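Side-chain contacts in uncharacterized protein (Deinococcus radiodurans, PDB 3GG7), which is of unknown function but binds manganese and, as a member of the TatD-type family of metal-dependent hydrolases, probably cleaves ester bonds: residues A[4-9]-A[81-86]; A[121-126]-A[130-135]; A[144-149]-A[239-244]; A[155-160]-A[184-189]. All coordinates share one frame; numbering follows the deposited sequence.

Interaction 1: A[4-9]-A[81-86]. With MN (manganese (II) ion), chain B.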
loop_
_atom_site.group_PDB
_atom_site.type_symbol
_atom_site.label_atom_id
_atom_site.label_comp_id
_atom_site.label_asym_id
_atom_site.label_seq_id
_atom_site.Cartn_x
_atom_site.Cartn_y
_atom_site.Cartn_z
ATOM N N ILE A 4 11.860 -4.044 -4.367
ATOM C CA ILE A 4 11.004 -3.182 -3.547
ATOM C C ILE A 4 9.668 -3.855 -3.270
ATOM O O ILE A 4 9.001 -4.315 -4.202
ATOM C CB ILE A 4 10.686 -1.864 -4.244
ATOM C CG1 ILE A 4 11.953 -1.149 -4.704
ATOM C CG2 ILE A 4 9.859 -0.967 -3.306
ATOM C CD1 ILE A 4 12.852 -0.786 -3.650
ATOM N N ASP A 5 9.259 -3.916 -1.998
ATOM C CA ASP A 5 7.939 -4.426 -1.617
ATOM C C ASP A 5 7.231 -3.251 -0.941
ATOM O O ASP A 5 7.448 -2.995 0.254
ATOM C CB ASP A 5 8.014 -5.609 -0.642
ATOM C CG ASP A 5 6.639 -6.132 -0.255
ATOM O OD1 ASP A 5 5.594 -5.478 -0.548
ATOM O OD2 ASP A 5 6.570 -7.223 0.343
ATOM N N PHE A 6 6.399 -2.540 -1.690
ATOM C CA PHE A 6 5.871 -1.283 -1.211
ATOM C C PHE A 6 4.510 -1.402 -0.518
ATOM O O PHE A 6 3.783 -0.424 -0.430
ATOM C CB PHE A 6 5.843 -0.233 -2.334
ATOM C CG PHE A 6 6.258 1.131 -1.878
ATOM C CD1 PHE A 6 7.584 1.357 -1.555
ATOM C CD2 PHE A 6 5.350 2.161 -1.697
ATOM C CE1 PHE A 6 7.985 2.591 -1.118
ATOM C CE2 PHE A 6 5.771 3.402 -1.239
ATOM C CZ PHE A 6 7.075 3.615 -0.983
ATOM N N HIS A 7 4.214 -2.555 0.060
ATOM C CA HIS A 7 3.088 -2.713 0.963
ATOM C C HIS A 7 3.168 -4.090 1.580
ATOM O O HIS A 7 2.785 -5.086 0.949
ATOM C CB HIS A 7 1.768 -2.544 0.215
ATOM C CG HIS A 7 0.549 -2.710 1.068
ATOM N ND1 HIS A 7 -0.226 -1.646 1.458
ATOM C CD2 HIS A 7 -0.024 -3.818 1.620
ATOM C CE1 HIS A 7 -1.230 -2.085 2.200
ATOM N NE2 HIS A 7 -1.145 -3.395 2.296
ATOM N N VAL A 8 3.644 -4.146 2.824
ATOM C CA VAL A 8 3.769 -5.396 3.547
ATOM C C VAL A 8 3.569 -5.192 5.051
ATOM O O VAL A 8 3.959 -4.167 5.602
ATOM C CB VAL A 8 5.096 -6.097 3.207
ATOM C CG1 VAL A 8 6.338 -5.236 3.612
ATOM C CG2 VAL A 8 5.177 -7.485 3.832
ATOM N N HIS A 9 2.931 -6.167 5.695
ATOM C CA HIS A 9 2.624 -6.096 7.114
ATOM C C HIS A 9 3.691 -6.821 7.904
ATOM O O HIS A 9 3.454 -7.931 8.396
ATOM C CB HIS A 9 1.237 -6.672 7.397
ATOM C CG HIS A 9 0.138 -5.968 6.659
ATOM N ND1 HIS A 9 -0.654 -5.008 7.250
ATOM C CD2 HIS A 9 -0.307 -6.088 5.385
ATOM C CE1 HIS A 9 -1.525 -4.553 6.367
ATOM N NE2 HIS A 9 -1.350 -5.202 5.231
ATOM N N THR A 81 6.316 10.590 10.118
ATOM C CA THR A 81 6.453 9.782 8.912
ATOM C C THR A 81 5.932 10.486 7.687
ATOM O O THR A 81 4.979 11.263 7.774
ATOM C CB THR A 81 5.768 8.377 9.056
ATOM O OG1 THR A 81 6.014 7.613 7.867
ATOM C CG2 THR A 81 4.274 8.504 9.295
ATOM N N ARG A 82 6.529 10.153 6.547
ATOM C CA ARG A 82 6.037 10.635 5.258
ATOM C C ARG A 82 5.045 9.665 4.625
ATOM O O ARG A 82 4.471 9.970 3.574
ATOM C CB ARG A 82 7.201 10.969 4.318
ATOM C CG ARG A 82 7.970 9.855 3.729
ATOM C CD ARG A 82 9.292 10.345 3.017
ATOM N NE ARG A 82 10.262 11.026 3.894
ATOM C CZ ARG A 82 10.807 12.237 3.685
ATOM N NH1 ARG A 82 10.514 12.967 2.606
ATOM N NH2 ARG A 82 11.652 12.751 4.566
ATOM N N PHE A 83 4.820 8.496 5.252
ATOM C CA PHE A 83 4.021 7.431 4.661
ATOM C C PHE A 83 2.830 7.107 5.537
ATOM O O PHE A 83 2.977 6.915 6.759
ATOM C CB PHE A 83 4.824 6.144 4.475
ATOM C CG PHE A 83 6.139 6.334 3.747
ATOM C CD1 PHE A 83 6.173 6.473 2.357
ATOM C CD2 PHE A 83 7.334 6.325 4.445
ATOM C CE1 PHE A 83 7.396 6.630 1.715
ATOM C CE2 PHE A 83 8.541 6.485 3.806
ATOM C CZ PHE A 83 8.555 6.616 2.413
ATOM N N VAL A 84 1.660 7.040 4.910
ATOM C CA VAL A 84 0.390 6.702 5.572
ATOM C C VAL A 84 -0.155 5.431 4.935
ATOM O O VAL A 84 -0.294 5.353 3.718
ATOM C CB VAL A 84 -0.629 7.871 5.484
ATOM C CG1 VAL A 84 -2.064 7.423 5.821
ATOM C CG2 VAL A 84 -0.130 8.976 6.447
ATOM N N GLY A 85 -0.442 4.409 5.738
ATOM C CA GLY A 85 -1.041 3.170 5.252
ATOM C C GLY A 85 -0.887 2.099 6.317
ATOM O O GLY A 85 0.006 2.199 7.161
ATOM N N GLU A 86 -1.747 1.069 6.312
ATOM C CA GLU A 86 -2.807 0.887 5.328
ATOM C C GLU A 86 -4.049 1.664 5.755
ATOM O O GLU A 86 -4.474 1.605 6.915
ATOM C CB GLU A 86 -3.133 -0.607 5.252
ATOM C CG GLU A 86 -4.190 -0.956 4.220
ATOM C CD GLU A 86 -4.159 -2.397 3.785
ATOM O OE1 GLU A 86 -3.346 -3.188 4.339
ATOM O OE2 GLU A 86 -4.944 -2.731 2.875
HETATM MN MN MN B . -2.298 -4.772 3.407
HETATM O O HOH W 1 -3.973 -5.605 2.600
#
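H7, H9 and E86 converge on one manganese ion at the C-terminal ends of the parallel strands of a TIM-barrel-type fold, a worked example of how metallo-dependent hydrolases bring ligands far apart in sequence together at the barrel mouth. H7 and H9 form the His-X-His pair at the end of the first strand. Each binds the metal through NE2, and H7 NE2 lies 2.1 Å from the manganese. E86 reaches across from strand 83-88, its CG anti to the backbone N (chi1 -178°) and its chain extended, which delivers OE1 to the ion at 2.1 Å. OE1 meets both imidazoles at their edges, but the flat groups are turned differently: the carboxylate plane stands 81° from the H7 ring and only 36° from the H9 ring. The 3.0 Å between E86 OE1 and H7 NE2 reflects shared coordination, not a hydrogen bond. D196 and a water complete the observed shell. In the second shell, S122 holds H7 ND1 and H124 holds E86 OE2, so neither group is left to turn freely. At H7, the backbone N closes an Asx turn onto D5 OD1. Deeper in the barrel, F6 and F83 cross at about a right angle, F6 CZ lying 4.1 Å from F83 CE1. The metal-bound water, 2.0 Å from the manganese, also donates to E86 OE2 at 3.0 Å.

Interaction 2: A[121-126]-A[130-135]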
loop_
_atom_site.group_PDB
_atom_site.type_symbol
_atom_site.label_atom_id
_atom_site.label_comp_id
_atom_site.label_asym_id
_atom_site.label_seq_id
_atom_site.Cartn_x
_atom_site.Cartn_y
_atom_site.Cartn_z
ATOM N N LEU A 121 0.345 7.833 0.386
ATOM C CA LEU A 121 -0.723 7.007 0.963
ATOM C C LEU A 121 -0.726 5.642 0.283
ATOM O O LEU A 121 -0.714 5.558 -0.959
ATOM C CB LEU A 121 -2.084 7.661 0.717
ATOM C CG LEU A 121 -2.132 9.179 0.862
ATOM C CD1 LEU A 121 -3.466 9.673 0.348
ATOM C CD2 LEU A 121 -1.903 9.584 2.281
ATOM N N SER A 122 -0.782 4.568 1.073
ATOM C CA SER A 122 -0.972 3.212 0.550
ATOM C C SER A 122 -2.384 2.780 0.930
ATOM O O SER A 122 -2.706 2.555 2.118
ATOM C CB SER A 122 0.084 2.257 1.088
ATOM O OG SER A 122 -0.060 1.000 0.490
ATOM N N ILE A 123 -3.250 2.689 -0.076
ATOM C CA ILE A 123 -4.689 2.694 0.116
ATOM C C ILE A 123 -5.361 1.370 -0.296
ATOM O O ILE A 123 -5.107 0.847 -1.379
ATOM C CB ILE A 123 -5.311 3.869 -0.687
ATOM C CG1 ILE A 123 -4.780 5.192 -0.174
ATOM C CG2 ILE A 123 -6.862 3.848 -0.625
ATOM C CD1 ILE A 123 -5.097 6.368 -1.122
ATOM N N HIS A 124 -6.215 0.881 0.608
ATOM C CA HIS A 124 -7.132 -0.250 0.422
ATOM C C HIS A 124 -8.396 0.241 -0.257
ATOM O O HIS A 124 -8.963 1.257 0.161
ATOM C CB HIS A 124 -7.480 -0.782 1.824
ATOM C CG HIS A 124 -8.218 -2.077 1.851
ATOM N ND1 HIS A 124 -7.614 -3.272 2.176
ATOM C CD2 HIS A 124 -9.531 -2.357 1.685
ATOM C CE1 HIS A 124 -8.505 -4.249 2.145
ATOM N NE2 HIS A 124 -9.686 -3.716 1.875
ATOM N N SER A 125 -8.849 -0.464 -1.296
ATOM C CA SER A 125 -10.059 -0.061 -2.000
ATOM C C SER A 125 -10.971 -1.206 -2.376
ATOM O O SER A 125 -11.886 -0.999 -3.168
ATOM C CB SER A 125 -9.715 0.725 -3.286
ATOM O OG SER A 125 -9.028 -0.060 -4.243
ATOM N N ARG A 126 -10.721 -2.406 -1.858
ATOM C CA ARG A 126 -11.486 -3.587 -2.261
ATOM C C ARG A 126 -12.998 -3.370 -2.182
ATOM O O ARG A 126 -13.562 -3.044 -1.127
ATOM C CB ARG A 126 -11.125 -4.780 -1.403
ATOM C CG ARG A 126 -11.798 -6.043 -1.872
ATOM C CD ARG A 126 -11.707 -7.125 -0.822
ATOM N NE ARG A 126 -12.066 -8.420 -1.379
ATOM C CZ ARG A 126 -12.276 -9.518 -0.658
ATOM N NH1 ARG A 126 -12.167 -9.495 0.668
ATOM N NH2 ARG A 126 -12.598 -10.650 -1.274
ATOM N N SER A 130 -14.859 3.104 -6.448
ATOM C CA SER A 130 -15.480 4.378 -6.786
ATOM C C SER A 130 -15.591 5.314 -5.584
ATOM O O SER A 130 -15.395 6.520 -5.710
ATOM C CB SER A 130 -16.859 4.140 -7.413
ATOM O OG SER A 130 -16.707 3.714 -8.761
ATOM N N GLU A 131 -15.853 4.745 -4.400
ATOM C CA GLU A 131 -15.994 5.560 -3.198
ATOM C C GLU A 131 -14.639 6.092 -2.751
ATOM O O GLU A 131 -14.523 7.233 -2.344
ATOM C CB GLU A 131 -16.665 4.777 -2.064
ATOM C CG GLU A 131 -18.149 4.400 -2.326
ATOM C CD GLU A 131 -18.360 3.397 -3.446
ATOM O OE1 GLU A 131 -17.615 2.388 -3.529
ATOM O OE2 GLU A 131 -19.307 3.615 -4.265
ATOM N N VAL A 132 -13.612 5.259 -2.853
ATOM C CA VAL A 132 -12.246 5.727 -2.559
ATOM C C VAL A 132 -11.861 6.887 -3.491
ATOM O O VAL A 132 -11.350 7.911 -3.047
ATOM C CB VAL A 132 -11.214 4.580 -2.599
ATOM C CG1 VAL A 132 -9.775 5.135 -2.652
ATOM C CG2 VAL A 132 -11.410 3.671 -1.363
ATOM N N LEU A 133 -12.163 6.725 -4.779
ATOM C CA LEU A 133 -11.841 7.776 -5.737
ATOM C C LEU A 133 -12.621 9.058 -5.468
ATOM O O LEU A 133 -12.072 10.149 -5.603
ATOM C CB LEU A 133 -12.054 7.289 -7.164
ATOM C CG LEU A 133 -11.127 6.157 -7.620
ATOM C CD1 LEU A 133 -11.389 5.755 -9.043
ATOM C CD2 LEU A 133 -9.685 6.561 -7.452
ATOM N N ASN A 134 -13.880 8.949 -5.060
ATOM C CA ASN A 134 -14.663 10.144 -4.684
ATOM C C ASN A 134 -13.977 10.868 -3.528
ATOM O O ASN A 134 -13.829 12.103 -3.521
ATOM C CB ASN A 134 -16.114 9.779 -4.325
ATOM C CG ASN A 134 -16.920 9.341 -5.540
ATOM O OD1 ASN A 134 -16.549 9.635 -6.660
ATOM N ND2 ASN A 134 -17.996 8.601 -5.313
ATOM N N CYS A 135 -13.483 10.093 -2.559
ATOM C CA CYS A 135 -12.800 10.690 -1.396
ATOM C C CYS A 135 -11.513 11.378 -1.805
ATOM O O CYS A 135 -11.204 12.428 -1.296
ATOM C CB CYS A 135 -12.491 9.636 -0.306
ATOM S SG CYS A 135 -13.926 8.957 0.532
#
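V132 and the end of strand 119-124 illustrate how one helix residue can bridge from a barrel strand to the loop that follows it: it meets three consecutive residues, the last two of the strand and the first of the loop. S130, in the first turn of helix 129-138, has its hydroxyl hydrogen-bonded to E156 of the next helix, while its carbonyl oxygen accepts from N134 N one turn on. E131 follows, its side chain packing on W99 of helix 99-115. V132 then turns inward and divides its two methyls between different targets. CG1, anti to the backbone N (chi1 165°), reaches I123 CG2 at 3.8 Å, the two side chains sliding past each other in opposite directions. V132 CG2 sits 3.8 Å from the backbone oxygen H124 O and 3.9 Å from S125 CB, just where the strand gives way to loop. The contact across is therefore purely van der Waals. Beyond it, L133 packs on R159 and A160, N134 OD1 accepts from R159, and C135 touches F106. I123 points outward to the helix and H124 the other way, toward E86 and the metal centre, an alternation characteristic of a strand in the beta-alpha-beta units of a TIM barrel.

Interaction 3: A[144-149]-A[239-244]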
loop_
_atom_site.group_PDB
_atom_site.type_symbol
_atom_site.label_atom_id
_atom_site.label_comp_id
_atom_site.label_asym_id
_atom_site.label_seq_id
_atom_site.Cartn_x
_atom_site.Cartn_y
_atom_site.Cartn_z
ATOM N N THR A 144 -0.085 11.938 -2.306
ATOM C CA THR A 144 0.026 11.063 -3.474
ATOM C C THR A 144 -0.584 9.711 -3.154
ATOM O O THR A 144 -0.057 8.997 -2.291
ATOM C CB THR A 144 1.493 10.862 -3.921
ATOM O OG1 THR A 144 2.056 12.145 -4.199
ATOM C CG2 THR A 144 1.583 9.945 -5.185
ATOM N N PRO A 145 -1.700 9.355 -3.803
ATOM C CA PRO A 145 -2.382 8.113 -3.462
ATOM C C PRO A 145 -1.877 6.935 -4.245
ATOM O O PRO A 145 -1.851 6.958 -5.484
ATOM C CB PRO A 145 -3.844 8.397 -3.828
ATOM C CG PRO A 145 -3.802 9.457 -4.891
ATOM C CD PRO A 145 -2.477 10.176 -4.756
ATOM N N ILE A 146 -1.475 5.881 -3.548
ATOM C CA ILE A 146 -1.147 4.632 -4.193
ATOM C C ILE A 146 -2.267 3.652 -3.931
ATOM O O ILE A 146 -2.574 3.345 -2.768
ATOM C CB ILE A 146 0.140 4.005 -3.606
ATOM C CG1 ILE A 146 1.293 5.005 -3.619
ATOM C CG2 ILE A 146 0.498 2.756 -4.396
ATOM C CD1 ILE A 146 2.493 4.560 -2.718
ATOM N N LEU A 147 -2.864 3.128 -4.987
ATOM C CA LEU A 147 -3.872 2.123 -4.816
ATOM C C LEU A 147 -3.189 0.784 -4.752
ATOM O O LEU A 147 -2.617 0.287 -5.723
ATOM C CB LEU A 147 -4.911 2.196 -5.952
ATOM C CG LEU A 147 -5.606 3.545 -6.007
ATOM C CD1 LEU A 147 -6.658 3.480 -7.117
ATOM C CD2 LEU A 147 -6.260 3.906 -4.704
ATOM N N HIS A 148 -3.239 0.184 -3.566
ATOM C CA HIS A 148 -2.595 -1.102 -3.322
ATOM C C HIS A 148 -3.545 -2.244 -3.733
ATOM O O HIS A 148 -4.741 -2.205 -3.444
ATOM C CB HIS A 148 -2.156 -1.168 -1.851
ATOM C CG HIS A 148 -2.712 -2.328 -1.088
ATOM N ND1 HIS A 148 -2.229 -3.610 -1.227
ATOM C CD2 HIS A 148 -3.685 -2.390 -0.147
ATOM C CE1 HIS A 148 -2.905 -4.416 -0.423
ATOM N NE2 HIS A 148 -3.796 -3.699 0.234
ATOM N N TRP A 149 -2.998 -3.207 -4.471
ATOM C CA TRP A 149 -3.738 -4.378 -4.959
ATOM C C TRP A 149 -5.102 -3.988 -5.542
ATOM O O TRP A 149 -6.153 -4.481 -5.111
ATOM C CB TRP A 149 -3.898 -5.403 -3.828
ATOM C CG TRP A 149 -4.322 -6.800 -4.254
ATOM C CD1 TRP A 149 -4.856 -7.197 -5.464
ATOM C CD2 TRP A 149 -4.259 -7.983 -3.443
ATOM N NE1 TRP A 149 -5.131 -8.541 -5.435
ATOM C CE2 TRP A 149 -4.779 -9.048 -4.213
ATOM C CE3 TRP A 149 -3.824 -8.238 -2.127
ATOM C CZ2 TRP A 149 -4.865 -10.351 -3.721
ATOM C CZ3 TRP A 149 -3.921 -9.532 -1.638
ATOM C CH2 TRP A 149 -4.433 -10.574 -2.438
ATOM N N SER A 239 11.920 6.687 -6.542
ATOM C CA SER A 239 12.592 7.978 -6.448
ATOM C C SER A 239 11.666 9.127 -6.802
ATOM O O SER A 239 11.626 10.143 -6.089
ATOM C CB SER A 239 13.843 8.047 -7.333
ATOM O OG SER A 239 14.669 6.919 -7.130
ATOM N N ARG A 240 10.908 8.983 -7.894
ATOM C CA ARG A 240 10.010 10.036 -8.337
ATOM C C ARG A 240 8.871 10.253 -7.347
ATOM O O ARG A 240 8.502 11.370 -7.042
ATOM C CB ARG A 240 9.460 9.697 -9.718
ATOM C CG ARG A 240 8.585 10.773 -10.299
ATOM C CD ARG A 240 8.390 10.610 -11.821
ATOM N NE ARG A 240 7.307 9.696 -12.161
ATOM C CZ ARG A 240 6.007 9.975 -12.048
ATOM N NH1 ARG A 240 5.594 11.154 -11.585
ATOM N NH2 ARG A 240 5.106 9.073 -12.409
ATOM N N LEU A 241 8.355 9.145 -6.817
ATOM C CA LEU A 241 7.322 9.176 -5.783
ATOM C C LEU A 241 7.760 9.977 -4.573
ATOM O O LEU A 241 7.024 10.830 -4.078
ATOM C CB LEU A 241 6.980 7.743 -5.334
ATOM C CG LEU A 241 5.988 7.601 -4.178
ATOM C CD1 LEU A 241 4.560 7.955 -4.665
ATOM C CD2 LEU A 241 6.066 6.205 -3.582
ATOM N N LEU A 242 8.961 9.694 -4.085
ATOM C CA LEU A 242 9.524 10.459 -2.968
ATOM C C LEU A 242 9.709 11.953 -3.273
ATOM O O LEU A 242 9.677 12.788 -2.369
ATOM C CB LEU A 242 10.858 9.840 -2.561
ATOM C CG LEU A 242 10.713 8.460 -1.933
ATOM C CD1 LEU A 242 12.055 7.762 -1.848
ATOM C CD2 LEU A 242 10.036 8.542 -0.554
ATOM N N GLY A 243 9.932 12.273 -4.546
ATOM C CA GLY A 243 10.002 13.650 -4.997
ATOM C C GLY A 243 8.678 14.379 -4.906
ATOM O O GLY A 243 8.657 15.593 -4.751
ATOM N N THR A 244 7.564 13.651 -5.006
ATOM C CA THR A 244 6.246 14.269 -4.971
ATOM C C THR A 244 5.965 14.766 -3.541
ATOM O O THR A 244 4.959 15.430 -3.276
ATOM C CB THR A 244 5.131 13.294 -5.460
ATOM O OG1 THR A 244 4.878 12.289 -4.464
ATOM C CG2 THR A 244 5.520 12.621 -6.781
#
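T144 and T244 meet hydroxyl to hydroxyl, T144 OG1 donating to T244 OG1 over 2.8 Å, with the two side chains crossing at about a right angle. Beside this bond the methyl T144 CG2 packs 3.6 Å from L241 CD1. The other methyl of L241, CD2, turns deeper and lies 4.0 Å from I146 CD1, so the forked leucine spans two strand residues, T144 and I146, that face the same way. L241 CG sits anti to the backbone N (chi1 175°), which carries the fork toward the strand. An alanine in place of T144 would probably leave T244 OG1 without its donor and open a gap beside L241 CD1. One shell out, T244 OG1 is itself fixed at the end of helix 227-243: it donates to L241 O at 2.6 Å, in the carbonyl plane and on a lone pair. The same oxygen also accepts from T244 N. Further away, L241 packs on I120 and F6, and T144 and R240 both touch W166, which places the C-terminal helix across the N-terminal end of the barrel strands. The hydroxyls thus line up as consecutive donors, T144 to T244 to the L241 carbonyl, in which each proton has a defined acceptor and the helix end is tied to strand 143-148.

Interaction 4: A[155-160]-A[184-189]. With SO4 (sulfate ion), chain D.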
loop_
_atom_site.group_PDB
_atom_site.type_symbol
_atom_site.label_atom_id
_atom_site.label_comp_id
_atom_site.label_asym_id
_atom_site.label_seq_id
_atom_site.Cartn_x
_atom_site.Cartn_y
_atom_site.Cartn_z
ATOM N N THR A 155 -12.814 0.707 -16.132
ATOM C CA THR A 155 -13.420 2.027 -16.094
ATOM C C THR A 155 -12.948 2.826 -14.885
ATOM O O THR A 155 -12.563 3.984 -15.002
ATOM C CB THR A 155 -14.957 1.967 -16.023
ATOM O OG1 THR A 155 -15.448 1.262 -17.162
ATOM C CG2 THR A 155 -15.552 3.373 -16.007
ATOM N N GLU A 156 -13.008 2.213 -13.712
ATOM C CA GLU A 156 -12.561 2.895 -12.500
ATOM C C GLU A 156 -11.044 3.144 -12.482
ATOM O O GLU A 156 -10.587 4.154 -11.924
ATOM C CB GLU A 156 -12.988 2.093 -11.260
ATOM C CG GLU A 156 -14.473 2.203 -10.964
ATOM C CD GLU A 156 -15.008 1.066 -10.117
ATOM O OE1 GLU A 156 -14.793 -0.110 -10.481
ATOM O OE2 GLU A 156 -15.655 1.354 -9.094
ATOM N N LEU A 157 -10.284 2.232 -13.075
ATOM C CA LEU A 157 -8.834 2.372 -13.172
ATOM C C LEU A 157 -8.479 3.595 -14.018
ATOM O O LEU A 157 -7.604 4.389 -13.645
ATOM C CB LEU A 157 -8.200 1.105 -13.749
ATOM C CG LEU A 157 -6.704 1.187 -14.075
ATOM C CD1 LEU A 157 -5.935 1.676 -12.866
ATOM C CD2 LEU A 157 -6.202 -0.159 -14.557
ATOM N N ARG A 158 -9.171 3.759 -15.152
ATOM C CA ARG A 158 -8.949 4.921 -16.006
ATOM C C ARG A 158 -9.193 6.190 -15.206
ATOM O O ARG A 158 -8.426 7.133 -15.276
ATOM C CB ARG A 158 -9.842 4.865 -17.260
ATOM N N ARG A 159 -10.241 6.198 -14.390
ATOM C CA ARG A 159 -10.517 7.356 -13.547
ATOM C C ARG A 159 -9.418 7.584 -12.492
ATOM O O ARG A 159 -9.009 8.720 -12.236
ATOM C CB ARG A 159 -11.869 7.216 -12.840
ATOM C CG ARG A 159 -12.243 8.406 -12.011
ATOM C CD ARG A 159 -13.574 8.238 -11.271
ATOM N NE ARG A 159 -13.750 9.336 -10.341
ATOM C CZ ARG A 159 -14.455 9.287 -9.205
ATOM N NH1 ARG A 159 -15.057 8.173 -8.815
ATOM N NH2 ARG A 159 -14.516 10.361 -8.453
ATOM N N ALA A 160 -8.985 6.507 -11.847
ATOM C CA ALA A 160 -7.904 6.631 -10.876
ATOM C C ALA A 160 -6.644 7.241 -11.500
ATOM O O ALA A 160 -6.006 8.113 -10.918
ATOM C CB ALA A 160 -7.600 5.264 -10.304
ATOM N N ARG A 184 -1.814 -3.535 -17.899
ATOM C CA ARG A 184 -1.592 -2.955 -19.232
ATOM C C ARG A 184 -2.141 -1.528 -19.417
ATOM O O ARG A 184 -1.599 -0.751 -20.219
ATOM C CB ARG A 184 -2.128 -3.877 -20.332
ATOM C CG ARG A 184 -1.328 -5.139 -20.470
ATOM C CD ARG A 184 -1.701 -5.909 -21.711
ATOM N NE ARG A 184 -1.484 -7.331 -21.468
ATOM C CZ ARG A 184 -2.416 -8.185 -21.058
ATOM N NH1 ARG A 184 -3.680 -7.806 -20.873
ATOM N NH2 ARG A 184 -2.081 -9.446 -20.855
ATOM N N SER A 185 -3.185 -1.163 -18.668
ATOM C CA SER A 185 -3.721 0.201 -18.700
ATOM C C SER A 185 -2.984 1.235 -17.819
ATOM O O SER A 185 -3.188 2.454 -17.955
ATOM C CB SER A 185 -5.210 0.179 -18.359
ATOM O OG SER A 185 -5.902 -0.491 -19.394
ATOM N N MET A 186 -2.094 0.751 -16.959
ATOM C CA MET A 186 -1.383 1.614 -16.026
ATOM C C MET A 186 -0.157 2.232 -16.694
ATOM O O MET A 186 0.598 1.524 -17.369
ATOM C CB MET A 186 -0.915 0.785 -14.811
ATOM C CG MET A 186 -2.021 0.184 -13.956
ATOM S SD MET A 186 -1.358 -0.878 -12.607
ATOM C CE MET A 186 -2.864 -1.490 -11.896
ATOM N N PRO A 187 0.062 3.550 -16.499
ATOM C CA PRO A 187 1.322 4.122 -16.947
ATOM C C PRO A 187 2.478 3.456 -16.199
ATOM O O PRO A 187 2.420 3.304 -14.962
ATOM C CB PRO A 187 1.203 5.613 -16.607
ATOM C CG PRO A 187 -0.032 5.749 -15.826
ATOM C CD PRO A 187 -0.814 4.540 -15.856
ATOM N N ARG A 188 3.514 3.052 -16.926
ATOM C CA ARG A 188 4.605 2.299 -16.305
ATOM C C ARG A 188 5.357 3.121 -15.289
ATOM O O ARG A 188 5.966 2.537 -14.389
ATOM C CB ARG A 188 5.586 1.754 -17.351
ATOM C CG ARG A 188 4.966 0.698 -18.226
ATOM C CD ARG A 188 5.976 0.058 -19.140
ATOM N NE ARG A 188 5.344 -0.866 -20.079
ATOM C CZ ARG A 188 5.998 -1.498 -21.052
ATOM N NH1 ARG A 188 7.305 -1.300 -21.236
ATOM N NH2 ARG A 188 5.342 -2.337 -21.841
ATOM N N ASP A 189 5.328 4.446 -15.424
ATOM C CA ASP A 189 6.013 5.346 -14.483
ATOM C C ASP A 189 5.239 5.571 -13.171
ATOM O O ASP A 189 5.675 6.364 -12.334
ATOM C CB ASP A 189 6.452 6.677 -15.156
ATOM C CG ASP A 189 5.319 7.467 -15.758
ATOM O OD1 ASP A 189 4.140 7.092 -15.597
ATOM O OD2 ASP A 189 5.621 8.522 -16.387
HETATM S S SO4 D . -14.739 -3.081 -16.838
HETATM O O1 SO4 D . -15.064 -3.818 -18.062
HETATM O O2 SO4 D . -13.677 -3.809 -16.136
HETATM O O3 SO4 D . -14.352 -1.706 -17.125
HETATM O O4 SO4 D . -15.909 -3.085 -15.954
#
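L157 reaches from helix 154-162 toward S185 and M186, an example of an outer helix of a TIM-barrel-type fold packing against the segment 184-189, over strand 166-169. The apolar part of the contact rests on a single methyl. L157 CG lies anti to the backbone N (chi1 172°), and the side chain ends with L157 CD2 3.9 Å from S185 CB and 4.2 Å from M186 CG. S185 takes part through its CB, and M186 through the first half of its chain, before the sulfur. Both therefore offer aliphatic carbon to the leucine, and the 114 Å² buried between the segments, both sides summed, is van der Waals packing. Beneath them is strand 166-169: L157 and M186 both touch F167, and M186 also reaches V169, so the pair closes over the outward face of that strand.

Polar interactions tie the helix to other parts of the fold. E156 is hydrogen-bonded to S130, and R159 forms a salt bridge with E137, both linking helix 154-162 to helix 129-138. The last group is anion binding at the start of helix 154-162, where a sulfate, probably from the crystallisation liquor, is held by V154 N and T155. The T155 hydroxyl sits beside its own backbone N (chi1 -59°), which lets both donors turn to the same oxygen. Sulfate O3 takes two bonds from this one residue, T155 N at 3.0 Å with an angle of 156° at the hydrogen, and T155 OG1 at 3.2 Å.

Overall arrangement
The four contacts sample one barrel from its metal centre to its outer helices. Interaction 1 is buried and dominated by metal coordination, with an aromatic pair beside it; interactions 2 and 4 are also buried but apolar, each packing a helix outside the strands. Interaction 3 is only partly buried and mixes methyl packing with a hydroxyl-to-hydroxyl hydrogen bond. Strands 83-88, 119-124 and 143-148 are consecutive in one sheet, so interactions 1, 2 and 3 share its backbone bonding, and E86, H124 and H148 approach one another, consistent with a second metal site predicted there. Interaction 4, about 21 Å from interaction 1 between centres, connects through polar side chains to interaction 2.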